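Local atomic coordinates of poly(ADP-ribose) glycohydrolase (Thermomonospora curvata, PDB entry 3SIG), a protein that hydrolyses the glycosidic bonds between ribose units of poly(ADP-ribose) chains, releasing ADP-ribose. Residues L75-R80 against V254-D259; G102-G107 against L115-G120; K202-A207 against L215-W220; E234-L239 against A268-R273. All coordinates share one frame; numbering follows the deposited sequence. Where two conformers were deposited one is given.

Interaction 1 (L75-R80 against V254-D259); sequences LAAARR and VFAVWD. With AR6 ([(2R,3S,4R,5R)-5-(6-aminopurin-9-yl)-3,4-dihydroxy-oxolan-2-yl]methyl [hydroxy-[[(2R,3S,4R,5S)-3,4,5-trihydroxyoxolan-2-yl]methoxy]phosphoryl] hydrogen phosphate), chain B.
Ala77 and Ala256 mark the closest backbone approach, their CA atoms 6.4 Å apart. The axis of helix 75-80 passes 8.9 Å from that of strand 254-256, and the two run at 145°, closer to antiparallel than to perpendicular. Two bare methyls make this tight spacing possible: Ala77 CB rests on Ala256 CB at 3.7 Å. Val254, two residues earlier on the same face of the strand, widens the patch by bringing CG1 to 4.1 Å from Ala77 CB. Its chi1 of -177° sets CG1 anti to the backbone N and leaves CG2 beside that N, so the fork opens toward the helix. Arg80 extends across this fork, its NH2 3.9 Å from Val254 CG2. The chain is extended as far as CG and CD and then bends at chi3 (58°). NE is salt-bridged to Glu72 and NH2 to Glu68, and against the Val254 methyls NH2 makes van der Waals contact. From the strand's end onward the backbone borders the ligand: Ala256 O lies 3.4 Å from AR6 C2, Trp258 O lies 3.0 Å from AR6 N9, and the edge of the Trp258 ring faces the adenine. Asp259, salt-bridged to Arg266, brings CB to 3.4 Å from AR6 O2'. A helix laid on a sheet whose strand runs out into the adenosine site is the macrodomain pattern of microbial PARG.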
# COMPACT_ATOMS: atom_id res chain seq x y z
N LEU A 75 -1.28 -7.71 -3.90
CA LEU A 75 -0.78 -7.90 -5.26
C LEU A 75 -1.65 -8.79 -6.11
O LEU A 75 -1.80 -8.53 -7.31
CB LEU A 75 0.64 -8.43 -5.23
CG LEU A 75 1.63 -7.36 -4.77
CD1 LEU A 75 3.00 -7.95 -4.73
CD2 LEU A 75 1.64 -6.08 -5.60
N ALA A 76 -2.26 -9.82 -5.54
CA ALA A 76 -3.11 -10.70 -6.33
C ALA A 76 -4.32 -9.92 -6.82
O ALA A 76 -4.73 -10.02 -7.98
CB ALA A 76 -3.53 -11.93 -5.53
N ALA A 77 -4.90 -9.12 -5.95
CA ALA A 77 -6.05 -8.31 -6.36
C ALA A 77 -5.62 -7.33 -7.44
O ALA A 77 -6.33 -7.14 -8.45
CB ALA A 77 -6.65 -7.56 -5.16
N ALA A 78 -4.50 -6.66 -7.27
CA ALA A 78 -4.00 -5.73 -8.28
C ALA A 78 -3.77 -6.40 -9.61
O ALA A 78 -4.14 -5.87 -10.67
CB ALA A 78 -2.76 -5.07 -7.81
N ARG A 79 -3.24 -7.62 -9.61
CA ARG A 79 -2.97 -8.33 -10.84
C ARG A 79 -4.26 -8.69 -11.55
O ARG A 79 -4.36 -8.61 -12.78
CB ARG A 79 -2.15 -9.56 -10.51
CG ARG A 79 -1.54 -10.26 -11.69
CD ARG A 79 -0.67 -11.40 -11.22
NE ARG A 79 -0.09 -12.14 -12.33
CZ ARG A 79 0.43 -13.35 -12.23
NH1 ARG A 79 0.47 -13.97 -11.07
NH2 ARG A 79 0.92 -13.97 -13.30
N ARG A 80 -5.25 -9.15 -10.79
CA ARG A 80 -6.56 -9.49 -11.33
C ARG A 80 -7.18 -8.29 -12.02
O ARG A 80 -7.67 -8.37 -13.15
CB ARG A 80 -7.46 -10.05 -10.24
CG ARG A 80 -8.88 -10.30 -10.69
CD ARG A 80 -9.74 -11.01 -9.65
NE ARG A 80 -9.83 -10.28 -8.37
CZ ARG A 80 -10.79 -9.42 -8.06
NH1 ARG A 80 -11.77 -9.14 -8.91
NH2 ARG A 80 -10.80 -8.84 -6.87
N VAL A 254 -11.45 -2.77 -4.12
CA VAL A 254 -11.32 -4.11 -3.52
C VAL A 254 -10.64 -3.98 -2.17
O VAL A 254 -9.58 -3.34 -2.07
CB VAL A 254 -10.43 -5.04 -4.38
CG1 VAL A 254 -10.35 -6.46 -3.77
CG2 VAL A 254 -10.91 -5.11 -5.81
N PHE A 255 -11.27 -4.55 -1.15
CA PHE A 255 -10.63 -4.76 0.13
C PHE A 255 -10.06 -6.14 0.08
O PHE A 255 -10.77 -7.14 0.34
CB PHE A 255 -11.61 -4.54 1.29
CG PHE A 255 -12.13 -3.14 1.37
CD1 PHE A 255 -11.37 -2.13 1.93
CD2 PHE A 255 -13.35 -2.80 0.83
CE1 PHE A 255 -11.86 -0.82 2.01
CE2 PHE A 255 -13.83 -1.50 0.92
CZ PHE A 255 -13.07 -0.51 1.47
N ALA A 256 -8.77 -6.20 -0.26
CA ALA A 256 -8.05 -7.47 -0.38
C ALA A 256 -7.40 -7.73 0.97
O ALA A 256 -6.47 -7.01 1.36
CB ALA A 256 -7.00 -7.37 -1.47
N VAL A 257 -7.95 -8.70 1.72
CA VAL A 257 -7.53 -8.91 3.07
C VAL A 257 -7.07 -10.37 3.22
O VAL A 257 -7.89 -11.28 3.33
CB VAL A 257 -8.63 -8.60 4.07
CG1 VAL A 257 -8.03 -8.68 5.48
CG2 VAL A 257 -9.24 -7.21 3.80
N TRP A 258 -5.75 -10.58 3.23
CA TRP A 258 -5.11 -11.88 3.35
C TRP A 258 -4.59 -11.99 4.78
O TRP A 258 -3.58 -11.37 5.14
CB TRP A 258 -3.95 -11.96 2.37
CG TRP A 258 -3.23 -13.27 2.45
CD1 TRP A 258 -3.78 -14.49 2.25
CD2 TRP A 258 -1.87 -13.49 2.83
NE1 TRP A 258 -2.84 -15.48 2.46
CE2 TRP A 258 -1.66 -14.89 2.81
CE3 TRP A 258 -0.81 -12.66 3.14
CZ2 TRP A 258 -0.41 -15.46 3.10
CZ3 TRP A 258 0.43 -13.23 3.43
CH2 TRP A 258 0.61 -14.62 3.42
N ASP A 259 -5.33 -12.76 5.59
CA ASP A 259 -5.10 -12.83 7.02
C ASP A 259 -4.91 -14.29 7.38
O ASP A 259 -5.87 -15.07 7.43
CB ASP A 259 -6.29 -12.25 7.78
CG ASP A 259 -6.05 -12.18 9.27
OD1 ASP A 259 -4.99 -12.64 9.75
OD2 ASP A 259 -6.94 -11.61 9.95
N1 AR6 B . -2.22 -8.57 1.33
C2 AR6 B . -3.37 -8.23 1.91
N3 AR6 B . -3.61 -8.19 3.25
C4 AR6 B . -2.54 -8.52 4.00
C5 AR6 B . -1.27 -8.89 3.43
C6 AR6 B . -1.18 -8.89 2.06
N6 AR6 B . 0.01 -9.26 1.45
N7 AR6 B . -0.39 -9.15 4.55
C8 AR6 B . -1.10 -8.98 5.62
N9 AR6 B . -2.39 -8.61 5.39
PA AR6 B . 0.28 -5.29 8.11
PB AR6 B . 0.13 -2.61 9.40
C1' AR6 B . -3.49 -8.29 6.29
O1A AR6 B . 0.45 -5.90 9.46
O1B AR6 B . -0.29 -1.32 8.72
C1D AR6 B . 5.26 -3.60 8.17
O1D AR6 B . 6.41 -4.09 8.78
C2' AR6 B . -3.40 -8.96 7.64
O2' AR6 B . -4.69 -9.28 8.10
O2A AR6 B . 1.33 -5.58 7.07
O2B AR6 B . -0.66 -3.08 10.57
C2D AR6 B . 5.52 -2.19 7.79
O2D AR6 B . 6.71 -1.93 7.12
C3' AR6 B . -2.81 -7.89 8.48
O3' AR6 B . -3.19 -7.98 9.81
O3A AR6 B . 0.07 -3.72 8.26
C3D AR6 B . 5.07 -1.39 8.93
O3D AR6 B . 6.20 -1.30 9.76
C4' AR6 B . -3.30 -6.61 7.87
O4' AR6 B . -3.61 -6.91 6.53
C4D AR6 B . 3.99 -2.24 9.51
O4D AR6 B . 4.21 -3.58 9.12
C5' AR6 B . -2.34 -5.43 7.95
O5' AR6 B . -1.08 -5.77 7.39
C5D AR6 B . 2.58 -1.79 9.11
O5D AR6 B . 1.65 -2.57 9.84

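Interaction 2 (G102-G107 against L115-G120)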
# COMPACT_ATOMS: atom_id res chain seq x y z
N GLY A 102 9.94 -1.32 4.82
CA GLY A 102 9.88 -1.92 6.12
C GLY A 102 11.12 -2.74 6.41
O GLY A 102 12.24 -2.31 6.16
N GLY A 103 10.91 -3.93 6.94
CA GLY A 103 12.02 -4.83 7.24
C GLY A 103 12.35 -5.83 6.13
O GLY A 103 12.83 -6.94 6.40
N PHE A 104 12.07 -5.50 4.87
CA PHE A 104 12.09 -6.55 3.88
C PHE A 104 13.46 -7.20 3.75
O PHE A 104 13.54 -8.42 3.56
CB PHE A 104 11.50 -6.12 2.53
CG PHE A 104 12.42 -5.37 1.60
CD1 PHE A 104 12.85 -4.08 1.89
CD2 PHE A 104 12.76 -5.92 0.38
CE1 PHE A 104 13.66 -3.40 1.01
CE2 PHE A 104 13.53 -5.24 -0.52
CZ PHE A 104 14.00 -3.97 -0.20
N LEU A 105 14.53 -6.40 3.83
CA LEU A 105 15.87 -6.95 3.66
C LEU A 105 16.34 -7.81 4.80
O LEU A 105 17.27 -8.59 4.62
CB LEU A 105 16.87 -5.84 3.31
CG LEU A 105 16.73 -5.36 1.86
CD1 LEU A 105 17.31 -3.94 1.71
CD2 LEU A 105 17.34 -6.31 0.87
N SER A 106 15.69 -7.71 5.96
CA SER A 106 15.97 -8.63 7.05
C SER A 106 15.06 -9.84 7.04
O SER A 106 15.08 -10.66 7.96
CB SER A 106 15.75 -7.90 8.38
OG SER A 106 16.56 -6.74 8.47
N GLY A 107 14.20 -9.94 6.02
CA GLY A 107 13.30 -11.06 5.91
C GLY A 107 12.02 -10.96 6.72
O GLY A 107 11.34 -11.97 6.96
N LEU A 115 5.34 -6.30 -0.73
CA LEU A 115 5.35 -5.40 -1.88
C LEU A 115 6.79 -5.10 -2.30
O LEU A 115 7.14 -5.12 -3.50
CB LEU A 115 4.66 -4.07 -1.55
CG LEU A 115 3.20 -4.19 -1.11
CD1 LEU A 115 2.62 -2.84 -0.80
CD2 LEU A 115 2.32 -4.95 -2.13
N ALA A 116 7.66 -4.84 -1.33
CA ALA A 116 9.05 -4.51 -1.62
C ALA A 116 9.84 -5.69 -2.21
O ALA A 116 10.73 -5.51 -3.02
CB ALA A 116 9.74 -3.97 -0.34
N ARG A 117 9.48 -6.91 -1.84
CA ARG A 117 10.16 -8.06 -2.39
C ARG A 117 9.72 -8.31 -3.81
O ARG A 117 10.40 -9.02 -4.56
CB ARG A 117 9.82 -9.33 -1.59
CG ARG A 117 10.55 -9.46 -0.25
CD ARG A 117 10.54 -10.89 0.34
NE ARG A 117 9.20 -11.43 0.38
CZ ARG A 117 8.30 -11.18 1.32
NH1 ARG A 117 8.59 -10.43 2.37
NH2 ARG A 117 7.08 -11.68 1.18
N SER A 118 8.56 -7.81 -4.20
CA SER A 118 7.88 -8.26 -5.43
C SER A 118 7.82 -7.23 -6.53
O SER A 118 7.18 -7.51 -7.55
CB SER A 118 6.44 -8.67 -5.09
OG SER A 118 6.41 -9.62 -4.04
N SER A 119 8.42 -6.07 -6.34
CA SER A 119 8.16 -4.96 -7.26
C SER A 119 9.32 -3.98 -7.24
O SER A 119 10.32 -4.21 -6.53
CB SER A 119 6.88 -4.21 -6.84
OG SER A 119 7.09 -3.44 -5.67
N GLY A 120 9.17 -2.87 -7.95
CA GLY A 120 10.10 -1.77 -7.85
C GLY A 120 9.83 -0.76 -6.75
O GLY A 120 10.47 0.29 -6.72
O HOH W 1 11.10 -9.83 3.62
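Phe104 meets Ala116 in a CH-pi contact: Ala116 CB sits over one ring face, 3.7 Å from the centroid and 16° off the normal. A chi1 of 83° places the Phe104 CG between the backbone N and the carbonyl carbon, which swings the ring onto the helix. Leu105 CG covers the other face, so the ring is sandwiched. Apolar contact continues to the Arg117 stem, where CG lies 4.2 Å from Phe104 CD2. Replacing Phe104 with an alanine would probably open a gap between Ala116 and Leu105 and leave this loop less firmly seated on the helix.

The polar link is indirect. One water gives a hydrogen bond to Phe104 O (2.8 Å) and accepts one from Arg117 NH1 (2.9 Å). Within 115-120, Leu115 O takes two donors from opposite faces of its plane: Ser119 OG at 2.7 Å and Ser118 N at 3.1 Å. Gly103 O is held by Ser106 N, which tightens the short 3-10 turn.

Gly102 touches the ligand, and Gly103 N bonds Glu113, itself a ligand partner; the sequence here matches the GGG...QEE signature of PARG enzymes. Around the contact, Phe104 meets Tyr122 of helix 121-125 edge-to-face and packs on Ala8 of helix 2-17, Leu115 leans on Leu75 of helix 74-84, and Ser119 touches Val153 and Val155 of strand 147-157.

Interaction 3 (K202-A207 against L215-W220); sequences KVLAAA and LVLGAW. With AR6 ([(2R,3S,4R,5R)-5-(6-aminopurin-9-yl)-3,4-dihydroxy-oxolan-2-yl]methyl [hydroxy-[[(2R,3S,4R,5S)-3,4,5-trihydroxyoxolan-2-yl]methoxy]phosphoryl] hydrogen phosphate), chain B.
Leu204 and Leu215 interlock methyl to methyl, Leu204 CD2 lying 3.6 Å from Leu215 CD1, with the two side chains crossing at about a right angle. Leu204 leaves its helix along the flank, with CG beside the backbone N and anti to the carbonyl carbon (chi1 -65°); from there its CD2 branch reaches over to the strand and enters the hollow between Leu215 and Leu217, where Leu217 CD1 stands 4.2 Å from Leu204 CD2. The other prong of Leu215 works in the opposite sense: CD2 is the bump and Ala207, one turn further along the helix, is the shallow seat, with CB 3.7 Å from Leu215 CD2. The fork of Leu215 thus straddles two helix positions. Leu215 has a second deposited position, so this fit describes one of two states.

Helix 202-207 runs nearly antiparallel to strand 215-217, at 160°, and the axes are 11.1 Å apart, a spacing that leaves room for leucine side chains. A short connection leads from helix 189-209 into strand 214-217, and strand 163-175, helix 189-209 and strand 214-217 form a beta-alpha-beta crossover of the macrodomain sheet, with strand 90-94 lying between the two strands. Val203 also points toward the sheet and touches Leu173 and Ser175 of strand 163-175.

Beyond Leu217 the chain leaves the sheet and Ala219 becomes the centre of an inverse gamma turn, closed by Trp220 N to Gly218 O at 2.9 Å. That turn presents Ala219 O 3.2 Å from AR6 C5' and lays Ala219 CB 3.9 Å from AR6 O4'. Trp220 NE1 is tied to Ser175 O.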
# COMPACT_ATOMS: atom_id res chain seq x y z
N LYS A 202 -7.25 11.46 2.76
CA LYS A 202 -6.14 11.98 1.96
C LYS A 202 -5.56 10.94 1.01
O LYS A 202 -5.17 11.26 -0.13
CB LYS A 202 -5.08 12.60 2.91
CG LYS A 202 -5.55 13.84 3.56
CD LYS A 202 -4.58 14.40 4.59
CE LYS A 202 -5.05 15.75 5.10
NZ LYS A 202 -4.10 16.34 6.07
N VAL A 203 -5.49 9.70 1.44
CA VAL A 203 -5.10 8.62 0.54
C VAL A 203 -6.06 8.55 -0.67
O VAL A 203 -5.61 8.46 -1.83
CB VAL A 203 -5.14 7.26 1.30
CG1 VAL A 203 -5.03 6.10 0.33
CG2 VAL A 203 -4.01 7.19 2.32
N LEU A 204 -7.36 8.57 -0.40
CA LEU A 204 -8.34 8.51 -1.47
C LEU A 204 -8.26 9.74 -2.35
O LEU A 204 -8.40 9.65 -3.59
CB LEU A 204 -9.75 8.34 -0.91
CG LEU A 204 -10.06 7.04 -0.17
CD1 LEU A 204 -11.52 7.01 0.28
CD2 LEU A 204 -9.77 5.90 -0.99
N ALA A 205 -8.03 10.90 -1.75
CA ALA A 205 -7.91 12.11 -2.55
C ALA A 205 -6.71 12.02 -3.48
O ALA A 205 -6.81 12.47 -4.63
CB ALA A 205 -7.80 13.35 -1.66
N ALA A 206 -5.58 11.53 -3.00
CA ALA A 206 -4.41 11.42 -3.85
C ALA A 206 -4.66 10.45 -4.98
O ALA A 206 -4.28 10.72 -6.13
CB ALA A 206 -3.22 11.01 -3.06
N ALA A 207 -5.32 9.33 -4.70
CA ALA A 207 -5.62 8.33 -5.74
C ALA A 207 -6.49 8.95 -6.82
O ALA A 207 -6.23 8.80 -8.03
CB ALA A 207 -6.32 7.13 -5.15
N LEU A 215 -9.10 0.85 -7.04
CA LEU A 215 -8.24 0.80 -5.86
C LEU A 215 -8.18 -0.57 -5.26
O LEU A 215 -9.17 -1.33 -5.24
CB LEU A 215 -8.75 1.70 -4.77
CG LEU A 215 -9.11 3.13 -5.17
CD1 LEU A 215 -9.61 3.90 -3.94
CD2 LEU A 215 -7.98 3.88 -5.85
N VAL A 216 -7.04 -0.84 -4.67
CA VAL A 216 -6.90 -2.00 -3.80
C VAL A 216 -6.53 -1.48 -2.41
O VAL A 216 -5.43 -0.94 -2.21
CB VAL A 216 -5.85 -3.02 -4.30
CG1 VAL A 216 -5.79 -4.19 -3.34
CG2 VAL A 216 -6.20 -3.53 -5.72
N LEU A 217 -7.48 -1.63 -1.49
CA LEU A 217 -7.35 -1.24 -0.09
C LEU A 217 -7.40 -2.51 0.75
O LEU A 217 -7.33 -3.63 0.23
CB LEU A 217 -8.50 -0.28 0.30
CG LEU A 217 -8.62 0.97 -0.57
CD1 LEU A 217 -9.82 1.80 -0.13
CD2 LEU A 217 -7.37 1.79 -0.54
N GLY A 218 -7.45 -2.37 2.06
CA GLY A 218 -7.45 -3.55 2.93
C GLY A 218 -7.39 -3.11 4.37
O GLY A 218 -7.73 -1.95 4.71
N ALA A 219 -6.92 -4.03 5.21
CA ALA A 219 -6.91 -3.87 6.66
C ALA A 219 -5.69 -3.11 7.16
O ALA A 219 -4.93 -3.55 8.00
CB ALA A 219 -7.01 -5.24 7.31
N TRP A 220 -5.53 -1.93 6.58
CA TRP A 220 -4.47 -0.96 6.84
C TRP A 220 -4.31 -0.75 8.34
O TRP A 220 -5.30 -0.48 9.04
CB TRP A 220 -4.91 0.35 6.20
CG TRP A 220 -4.00 1.52 6.27
CD1 TRP A 220 -2.65 1.57 6.01
CD2 TRP A 220 -4.42 2.84 6.54
NE1 TRP A 220 -2.21 2.88 6.11
CE2 TRP A 220 -3.29 3.67 6.42
CE3 TRP A 220 -5.67 3.41 6.87
CZ2 TRP A 220 -3.36 5.04 6.63
CZ3 TRP A 220 -5.73 4.78 7.08
CH2 TRP A 220 -4.58 5.58 6.97
N1 AR6 B . -2.22 -8.57 1.33
C2 AR6 B . -3.37 -8.23 1.91
N3 AR6 B . -3.61 -8.19 3.25
C4 AR6 B . -2.54 -8.52 4.00
C5 AR6 B . -1.27 -8.89 3.43
C6 AR6 B . -1.18 -8.89 2.06
N6 AR6 B . 0.01 -9.26 1.45
N7 AR6 B . -0.39 -9.15 4.55
C8 AR6 B . -1.10 -8.98 5.62
N9 AR6 B . -2.39 -8.61 5.39
PA AR6 B . 0.28 -5.29 8.11
PB AR6 B . 0.13 -2.61 9.40
C1' AR6 B . -3.49 -8.29 6.29
O1A AR6 B . 0.45 -5.90 9.46
O1B AR6 B . -0.29 -1.32 8.72
C1D AR6 B . 5.26 -3.60 8.17
O1D AR6 B . 6.41 -4.09 8.78
C2' AR6 B . -3.40 -8.96 7.64
O2' AR6 B . -4.69 -9.28 8.10
O2A AR6 B . 1.33 -5.58 7.07
O2B AR6 B . -0.66 -3.08 10.57
C2D AR6 B . 5.52 -2.19 7.79
O2D AR6 B . 6.71 -1.93 7.12
C3' AR6 B . -2.81 -7.89 8.48
O3' AR6 B . -3.19 -7.98 9.81
O3A AR6 B . 0.07 -3.72 8.26
C3D AR6 B . 5.07 -1.39 8.93
O3D AR6 B . 6.20 -1.30 9.76
C4' AR6 B . -3.30 -6.61 7.87
O4' AR6 B . -3.61 -6.91 6.53
C4D AR6 B . 3.99 -2.24 9.51
O4D AR6 B . 4.21 -3.58 9.12
C5' AR6 B . -2.34 -5.43 7.95
O5' AR6 B . -1.08 -5.77 7.39
C5D AR6 B . 2.58 -1.79 9.11
O5D AR6 B . 1.65 -2.57 9.84

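Interaction 4 (E234-L239 against A268-R273)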
# COMPACT_ATOMS: atom_id res chain seq x y z
N GLU A 234 -14.82 0.66 9.24
CA GLU A 234 -15.81 1.74 9.39
C GLU A 234 -15.27 3.06 8.82
O GLU A 234 -16.03 3.84 8.24
CB GLU A 234 -16.23 1.90 10.85
CG GLU A 234 -17.24 3.00 11.06
CD GLU A 234 -18.55 2.75 10.36
OE1 GLU A 234 -18.94 1.58 10.24
OE2 GLU A 234 -19.20 3.73 9.96
N THR A 235 -13.98 3.29 8.98
CA THR A 235 -13.34 4.51 8.47
C THR A 235 -13.53 4.57 6.96
O THR A 235 -13.99 5.59 6.42
CB THR A 235 -11.86 4.54 8.82
OG1 THR A 235 -11.72 4.60 10.24
CG2 THR A 235 -11.14 5.73 8.22
N PHE A 236 -13.18 3.49 6.27
CA PHE A 236 -13.37 3.45 4.81
C PHE A 236 -14.84 3.51 4.44
O PHE A 236 -15.20 4.17 3.46
CB PHE A 236 -12.68 2.25 4.17
CG PHE A 236 -11.20 2.35 4.17
CD1 PHE A 236 -10.56 3.32 3.42
CD2 PHE A 236 -10.43 1.41 4.84
CE1 PHE A 236 -9.15 3.39 3.38
CE2 PHE A 236 -9.03 1.48 4.78
CZ PHE A 236 -8.40 2.47 4.05
N ALA A 237 -15.70 2.87 5.22
CA ALA A 237 -17.14 2.92 4.94
C ALA A 237 -17.70 4.32 5.01
O ALA A 237 -18.53 4.71 4.17
CB ALA A 237 -17.91 2.02 5.90
N GLY A 238 -17.31 5.09 6.01
CA GLY A 238 -17.79 6.45 6.12
C GLY A 238 -17.38 7.33 4.95
O GLY A 238 -18.08 8.28 4.60
N LEU A 239 -16.26 7.01 4.32
CA LEU A 239 -15.78 7.76 3.18
C LEU A 239 -16.43 7.32 1.88
O LEU A 239 -16.67 8.16 0.98
CB LEU A 239 -14.25 7.60 3.05
CG LEU A 239 -13.48 8.29 4.19
CD1 LEU A 239 -12.00 7.81 4.19
CD2 LEU A 239 -13.56 9.79 4.16
N ALA A 268 -12.70 -10.96 8.30
CA ALA A 268 -14.07 -11.03 8.79
C ALA A 268 -14.67 -9.65 9.06
O ALA A 268 -15.83 -9.41 8.77
CB ALA A 268 -14.13 -11.89 10.03
N ALA A 269 -13.89 -8.73 9.62
CA ALA A 269 -14.40 -7.39 9.94
C ALA A 269 -14.77 -6.64 8.67
O ALA A 269 -15.79 -5.97 8.62
CB ALA A 269 -13.36 -6.60 10.72
N PHE A 270 -13.95 -6.77 7.64
CA PHE A 270 -14.25 -6.11 6.37
C PHE A 270 -15.43 -6.78 5.66
O PHE A 270 -16.31 -6.08 5.13
CB PHE A 270 -13.02 -6.03 5.47
CG PHE A 270 -12.11 -4.89 5.82
CD1 PHE A 270 -12.14 -3.71 5.09
CD2 PHE A 270 -11.29 -4.96 6.93
CE1 PHE A 270 -11.32 -2.64 5.47
CE2 PHE A 270 -10.51 -3.88 7.30
CZ PHE A 270 -10.52 -2.74 6.56
N ALA A 271 -15.51 -8.11 5.71
CA ALA A 271 -16.62 -8.84 5.09
C ALA A 271 -17.93 -8.43 5.74
O ALA A 271 -18.93 -8.25 5.06
CB ALA A 271 -16.42 -10.36 5.22
N ARG A 272 -17.92 -8.26 7.05
CA ARG A 272 -19.13 -7.86 7.75
C ARG A 272 -19.58 -6.47 7.33
O ARG A 272 -20.75 -6.20 7.14
CB ARG A 272 -18.92 -7.88 9.26
CG ARG A 272 -18.91 -9.30 9.82
CD ARG A 272 -19.03 -9.32 11.34
NE ARG A 272 -17.86 -8.76 12.00
CZ ARG A 272 -16.73 -9.43 12.23
NH1 ARG A 272 -16.62 -10.70 11.85
NH2 ARG A 272 -15.73 -8.84 12.84
N ARG A 273 -18.63 -5.56 7.20
CA ARG A 273 -19.01 -4.18 6.96
C ARG A 273 -19.41 -3.95 5.50
O ARG A 273 -20.32 -3.15 5.25
CB ARG A 273 -17.87 -3.23 7.35
CG ARG A 273 -18.18 -1.73 7.18
CD ARG A 273 -19.38 -1.36 8.05
NE ARG A 273 -19.93 -0.01 7.85
CZ ARG A 273 -20.82 0.31 6.92
NH1 ARG A 273 -21.22 -0.58 6.03
NH2 ARG A 273 -21.27 1.56 6.84
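Arg273 NE donates to Glu234 OE1 at 3.0 Å with an N-H...O angle of 157°, a salt bridge between neighbouring helices. The oxygen lies close to the guanidinium plane, whereas NE comes to OE1 from above the plane of the carboxylate. Both chains have CG anti to the backbone N and a bend at chi2 (60° in Arg273), and this is what folds them back to meet. The same guanidinium has a second hold: Ala237 CB lies under one of its faces, 3.5 Å from Arg273 NE. One residue therefore supplies an edge for charge and a flat side for a methyl. A leucine in place of Arg273 is likely to leave the Glu234 carboxylate without its mate and the Ala237 methyl with less cover.

Helices 229-240 and 265-273 flank strand 252-256 along the chain and lie in one layer against the macrodomain sheet. The segments run nearly side by side, at a crossing angle of -29° and an axis distance of 10.6 Å. Beneath the salt bridge the contact becomes aromatic. Phe236 CD2 approaches the edge of the Phe270 ring, 4.2 Å from its CE1, with the two side chains slanting across one another. Phe270 also meets the ring of Phe255 on the strand and touches Ala219, while Phe236 leans on Ala200 of helix 189-209.

Overall arrangement
Interactions 1 and 3 share the central mixed sheet: strands 252-256 and 214-217 are neighbours, with backbone bonds between Val254 and both Leu215 and Leu217, and their continuations both touch AR6. Interaction 4, between helices 229-240 and 265-273 on one face of the sheet, has its centre about 13 Å from that of interaction 3 and about 16 Å from that of interaction 1; Phe236 packs on Phe255, Leu217 and Gly218. The centres of interactions 2 and 4 are about 28 Å apart, on opposite sides of the chain's centre, yet interaction 2 meets interaction 1 where Ser118 packs on Leu75. Along the chain, 2 and then 3 fall between the two halves of interaction 1, which alternate with those of 4. The ligand pocket thus draws on distant parts of the sequence.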